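Local coordinates for toxin protein (Yersinia entomophaga, PDB 6AQK) that probably acts as an ADP-ribosyltransferase toxin, the C-terminal effector domain of an RHS-type protein, moving ADP-ribose from NAD+ onto a target, at residues 25-28 with 29-33; 165-168 with 169-173. All coordinates share one frame; numbering follows the deposited sequence.

Contact 1. Residues 25-28 with 29-33; sequences GEYP and YYSSF
Tyr27 and Ser31 share the first full turn of helix 27-39, where Ser31 N meets Tyr27 O at 2.8 Å in a nearly straight bond, while Glu26 O, one residue earlier, receives weak bonds from Tyr29 N and Tyr30 N. The Tyr27 ring, its CG anti to the backbone N (chi1 173°), folds forward along the helix, and Ser31 CB lies over one face in a CH-pi contact, 4.0 Å from the ring centroid and displaced toward the rim. A water links the two hydroxyl ends, 3.0 Å from Ser31 OG and more weakly bound to Tyr27 OH. This is a helix N-terminus with Glu26 as N-cap residue and Pro28 in the first turn. Pro28 O is gripped twice by Ser32: OG approaches in the carbonyl plane on a lone pair at 2.7 Å, and N comes from above that plane at 3.0 Å. Ser32 OG stands between backbone N and carbonyl carbon (chi1 69°), which turns it back toward that oxygen. Glu26 and Tyr29 pass each other with carboxylate and ring planes 58° apart; Lys76 joins them, salt-bridged to Glu26 OE2 and making a cation-pi contact with the Tyr29 ring.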
loop_
_atom_site.group_PDB
_atom_site.type_symbol
_atom_site.label_atom_id
_atom_site.label_comp_id
_atom_site.label_asym_id
_atom_site.label_seq_id
_atom_site.Cartn_x
_atom_site.Cartn_y
_atom_site.Cartn_z
ATOM N N GLY A 25 -14.051 9.281 0.446
ATOM C CA GLY A 25 -14.797 8.832 -0.731
ATOM C C GLY A 25 -14.132 9.178 -2.069
ATOM O O GLY A 25 -14.487 8.597 -3.083
ATOM N N GLU A 26 -13.137 10.072 -2.085
ATOM C CA GLU A 26 -12.382 10.319 -3.323
ATOM C C GLU A 26 -11.172 9.437 -3.493
ATOM O O GLU A 26 -10.438 9.577 -4.481
ATOM C CB GLU A 26 -11.970 11.747 -3.351
ATOM C CG GLU A 26 -13.220 12.596 -3.349
ATOM C CD GLU A 26 -13.006 13.801 -4.182
ATOM O OE1 GLU A 26 -12.302 14.667 -3.683
ATOM O OE2 GLU A 26 -13.463 13.838 -5.348
ATOM N N TYR A 27 -10.999 8.489 -2.600
ATOM C CA TYR A 27 -9.932 7.483 -2.748
ATOM C C TYR A 27 -9.737 6.928 -4.192
ATOM O O TYR A 27 -8.616 6.895 -4.678
ATOM C CB TYR A 27 -10.127 6.367 -1.751
ATOM C CG TYR A 27 -9.195 5.194 -1.929
ATOM C CD1 TYR A 27 -7.882 5.285 -1.506
ATOM C CD2 TYR A 27 -9.626 3.982 -2.528
ATOM C CE1 TYR A 27 -6.988 4.230 -1.660
ATOM C CE2 TYR A 27 -8.718 2.913 -2.684
ATOM C CZ TYR A 27 -7.412 3.069 -2.243
ATOM O OH TYR A 27 -6.453 2.125 -2.351
ATOM N N PRO A 28 -10.807 6.502 -4.874
ATOM C CA PRO A 28 -10.621 5.982 -6.245
ATOM C C PRO A 28 -9.867 6.928 -7.205
ATOM O O PRO A 28 -9.120 6.457 -8.053
ATOM C CB PRO A 28 -12.084 5.793 -6.738
ATOM C CG PRO A 28 -12.869 5.543 -5.487
ATOM C CD PRO A 28 -12.249 6.505 -4.516
ATOM N N TYR A 29 -10.090 8.230 -7.071
ATOM C CA TYR A 29 -9.359 9.217 -7.880
ATOM C C TYR A 29 -7.839 9.172 -7.526
ATOM O O TYR A 29 -6.988 9.194 -8.387
ATOM C CB TYR A 29 -9.880 10.617 -7.632
ATOM C CG TYR A 29 -11.233 10.835 -8.289
ATOM C CD1 TYR A 29 -11.317 11.223 -9.588
ATOM C CD2 TYR A 29 -12.437 10.569 -7.594
ATOM C CE1 TYR A 29 -12.561 11.420 -10.196
ATOM C CE2 TYR A 29 -13.688 10.755 -8.205
ATOM C CZ TYR A 29 -13.720 11.185 -9.489
ATOM O OH TYR A 29 -14.895 11.339 -10.138
ATOM N N TYR A 30 -7.535 9.113 -6.259
ATOM C CA TYR A 30 -6.106 9.107 -5.772
ATOM C C TYR A 30 -5.413 7.803 -6.103
ATOM O O TYR A 30 -4.233 7.778 -6.576
ATOM C CB TYR A 30 -6.048 9.396 -4.227
ATOM C CG TYR A 30 -6.297 10.860 -4.004
ATOM C CD1 TYR A 30 -7.602 11.354 -3.977
ATOM C CD2 TYR A 30 -5.240 11.767 -3.928
ATOM C CE1 TYR A 30 -7.856 12.711 -3.883
ATOM C CE2 TYR A 30 -5.484 13.134 -3.840
ATOM C CZ TYR A 30 -6.803 13.591 -3.827
ATOM O OH TYR A 30 -7.098 14.887 -3.723
ATOM N N SER A 31 -6.129 6.710 -5.840
ATOM C CA SER A 31 -5.615 5.394 -6.139
ATOM C C SER A 31 -5.336 5.233 -7.656
ATOM O O SER A 31 -4.264 4.808 -8.059
ATOM C CB SER A 31 -6.590 4.316 -5.682
ATOM O OG SER A 31 -5.952 3.066 -5.875
ATOM N N SER A 32 -6.300 5.613 -8.486
ATOM C CA SER A 32 -6.140 5.507 -9.902
ATOM C C SER A 32 -5.038 6.426 -10.486
ATOM O O SER A 32 -4.339 6.049 -11.475
ATOM C CB SER A 32 -7.521 5.669 -10.583
ATOM O OG SER A 32 -8.018 6.983 -10.455
ATOM N N PHE A 33 -4.845 7.597 -9.878
ATOM C CA PHE A 33 -3.789 8.503 -10.246
ATOM C C PHE A 33 -2.394 7.806 -9.968
ATOM O O PHE A 33 -1.496 7.836 -10.841
ATOM C CB PHE A 33 -3.874 9.759 -9.423
ATOM C CG PHE A 33 -2.932 10.883 -9.827
ATOM C CD1 PHE A 33 -1.590 10.949 -9.359
ATOM C CD2 PHE A 33 -3.405 11.954 -10.549
ATOM C CE1 PHE A 33 -0.753 11.994 -9.730
ATOM C CE2 PHE A 33 -2.580 13.004 -10.887
ATOM C CZ PHE A 33 -1.242 13.023 -10.483
HETATM O O HOH W 1 -7.231 0.429 -5.097
#

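Contact 2. Residues 165-168 with 169-173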
loop_
_atom_site.group_PDB
_atom_site.type_symbol
_atom_site.label_atom_id
_atom_site.label_comp_id
_atom_site.label_asym_id
_atom_site.label_seq_id
_atom_site.Cartn_x
_atom_site.Cartn_y
_atom_site.Cartn_z
ATOM N N PHE A 165 5.140 -5.773 8.686
ATOM C CA PHE A 165 6.091 -4.667 8.697
ATOM C C PHE A 165 6.765 -4.531 10.040
ATOM O O PHE A 165 6.121 -4.468 11.078
ATOM C CB PHE A 165 5.377 -3.399 8.374
ATOM C CG PHE A 165 4.920 -3.341 6.931
ATOM C CD1 PHE A 165 5.833 -3.406 5.882
ATOM C CD2 PHE A 165 3.586 -3.202 6.632
ATOM C CE1 PHE A 165 5.411 -3.405 4.563
ATOM C CE2 PHE A 165 3.174 -3.228 5.339
ATOM C CZ PHE A 165 4.052 -3.279 4.322
ATOM N N ASP A 166 8.083 -4.547 9.974
ATOM C CA ASP A 166 8.953 -4.129 11.088
ATOM C C ASP A 166 9.287 -2.646 10.912
ATOM O O ASP A 166 9.912 -2.256 9.929
ATOM C CB ASP A 166 10.208 -5.023 11.055
ATOM C CG ASP A 166 11.237 -4.653 12.091
ATOM O OD1 ASP A 166 10.907 -3.926 13.046
ATOM O OD2 ASP A 166 12.395 -5.127 11.952
ATOM N N LEU A 167 8.870 -1.838 11.876
ATOM C CA LEU A 167 9.079 -0.384 11.769
ATOM C C LEU A 167 10.434 -0.001 12.364
ATOM O O LEU A 167 10.601 -0.112 13.516
ATOM C CB LEU A 167 7.950 0.345 12.441
ATOM C CG LEU A 167 6.737 0.608 11.567
ATOM C CD1 LEU A 167 6.305 -0.528 10.677
ATOM C CD2 LEU A 167 5.589 1.151 12.406
ATOM N N GLU A 168 11.365 0.496 11.563
ATOM C CA GLU A 168 12.709 0.874 12.114
ATOM C C GLU A 168 12.542 2.277 12.730
ATOM O O GLU A 168 11.748 3.074 12.222
ATOM C CB GLU A 168 13.746 0.956 11.031
ATOM C CG GLU A 168 14.165 -0.404 10.465
ATOM C CD GLU A 168 15.354 -0.298 9.495
ATOM O OE1 GLU A 168 15.799 0.823 9.089
ATOM O OE2 GLU A 168 15.848 -1.376 9.116
ATOM N N PRO A 169 13.318 2.606 13.785
ATOM C CA PRO A 169 13.280 3.978 14.326
ATOM C C PRO A 169 13.467 5.037 13.227
ATOM O O PRO A 169 14.314 4.885 12.382
ATOM C CB PRO A 169 14.473 3.961 15.327
ATOM C CG PRO A 169 14.466 2.551 15.818
ATOM C CD PRO A 169 14.273 1.743 14.536
ATOM N N GLY A 170 12.669 6.081 13.236
ATOM C CA GLY A 170 12.757 7.116 12.177
ATOM C C GLY A 170 11.900 6.789 10.946
ATOM O O GLY A 170 11.948 7.501 9.947
ATOM N N HIS A 171 11.125 5.694 11.021
ATOM C CA HIS A 171 10.199 5.335 9.889
ATOM C C HIS A 171 9.181 6.411 9.675
ATOM O O HIS A 171 8.976 7.292 10.529
ATOM C CB HIS A 171 9.482 4.041 10.176
ATOM C CG HIS A 171 8.581 4.120 11.338
ATOM N ND1 HIS A 171 7.315 4.679 11.266
ATOM C CD2 HIS A 171 8.798 3.829 12.642
ATOM C CE1 HIS A 171 6.795 4.699 12.480
ATOM N NE2 HIS A 171 7.678 4.177 13.336
ATOM N N ALA A 172 8.488 6.337 8.552
ATOM C CA ALA A 172 7.588 7.394 8.098
ATOM C C ALA A 172 6.101 7.110 8.360
ATOM O O ALA A 172 5.262 7.815 7.865
ATOM C CB ALA A 172 7.826 7.624 6.589
ATOM N N GLY A 173 5.772 6.127 9.190
ATOM C CA GLY A 173 4.378 5.758 9.432
ATOM C C GLY A 173 3.730 6.761 10.371
ATOM O O GLY A 173 4.284 7.101 11.416
#
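Leu167 at the end of strand 161-167 lies over one face of the His171 imidazole. Followed outward, its CB sits 3.6 Å from His171 CD2, its CG is about equally far from CD2 and CG of the ring, and its CD2 methyl lies near CE1 and NE2, 3.7 Å from His171 CE1. Leu167 CD2 makes the CH-pi contact, 3.9 Å from the centroid of the His171 ring and 17° off the normal. The ring is held at its edge as well: Gly173 N donates to His171 ND1 at 3.0 Å, only 8° out of the ring plane, which helps to set the imidazole's rotation and is consistent with an unprotonated ND1. A chi1 of 65° turns the ring back toward the strand end and brings His171 CD2 to 3.1 Å from Glu168 O, which lies near the ring plane. Glu168 O also accepts the hydrogen bond from His171 N, at 2.9 Å. Glu168 OE2 forms a salt bridge with Arg225 of the adjacent strand 220-226. The backbone bond closes a type II beta turn, Glu168 to His171, with Gly170 at its third position, that leads the chain out of the central sheet.

How the contacts relate
The two contacts are in series along the chain: contact 1 opens helix 27-39 in the N-terminal helical part, and contact 2 comes more than 130 residues later, where strand 161-167 leaves the five-stranded mixed sheet. They lie on opposite sides of the chain's centre, with centres about 25 Å apart and nearest atoms about 13 Å apart, so they do not touch and share no helix or strand. Contact 1 faces helices 19-23 and 74-90, whereas contact 2 borders strands 101-106 and 220-226. One thus belongs to the N-terminal helices and the other to the end of an inner strand of the main sheet, within this probable ADP-ribosyltransferase domain.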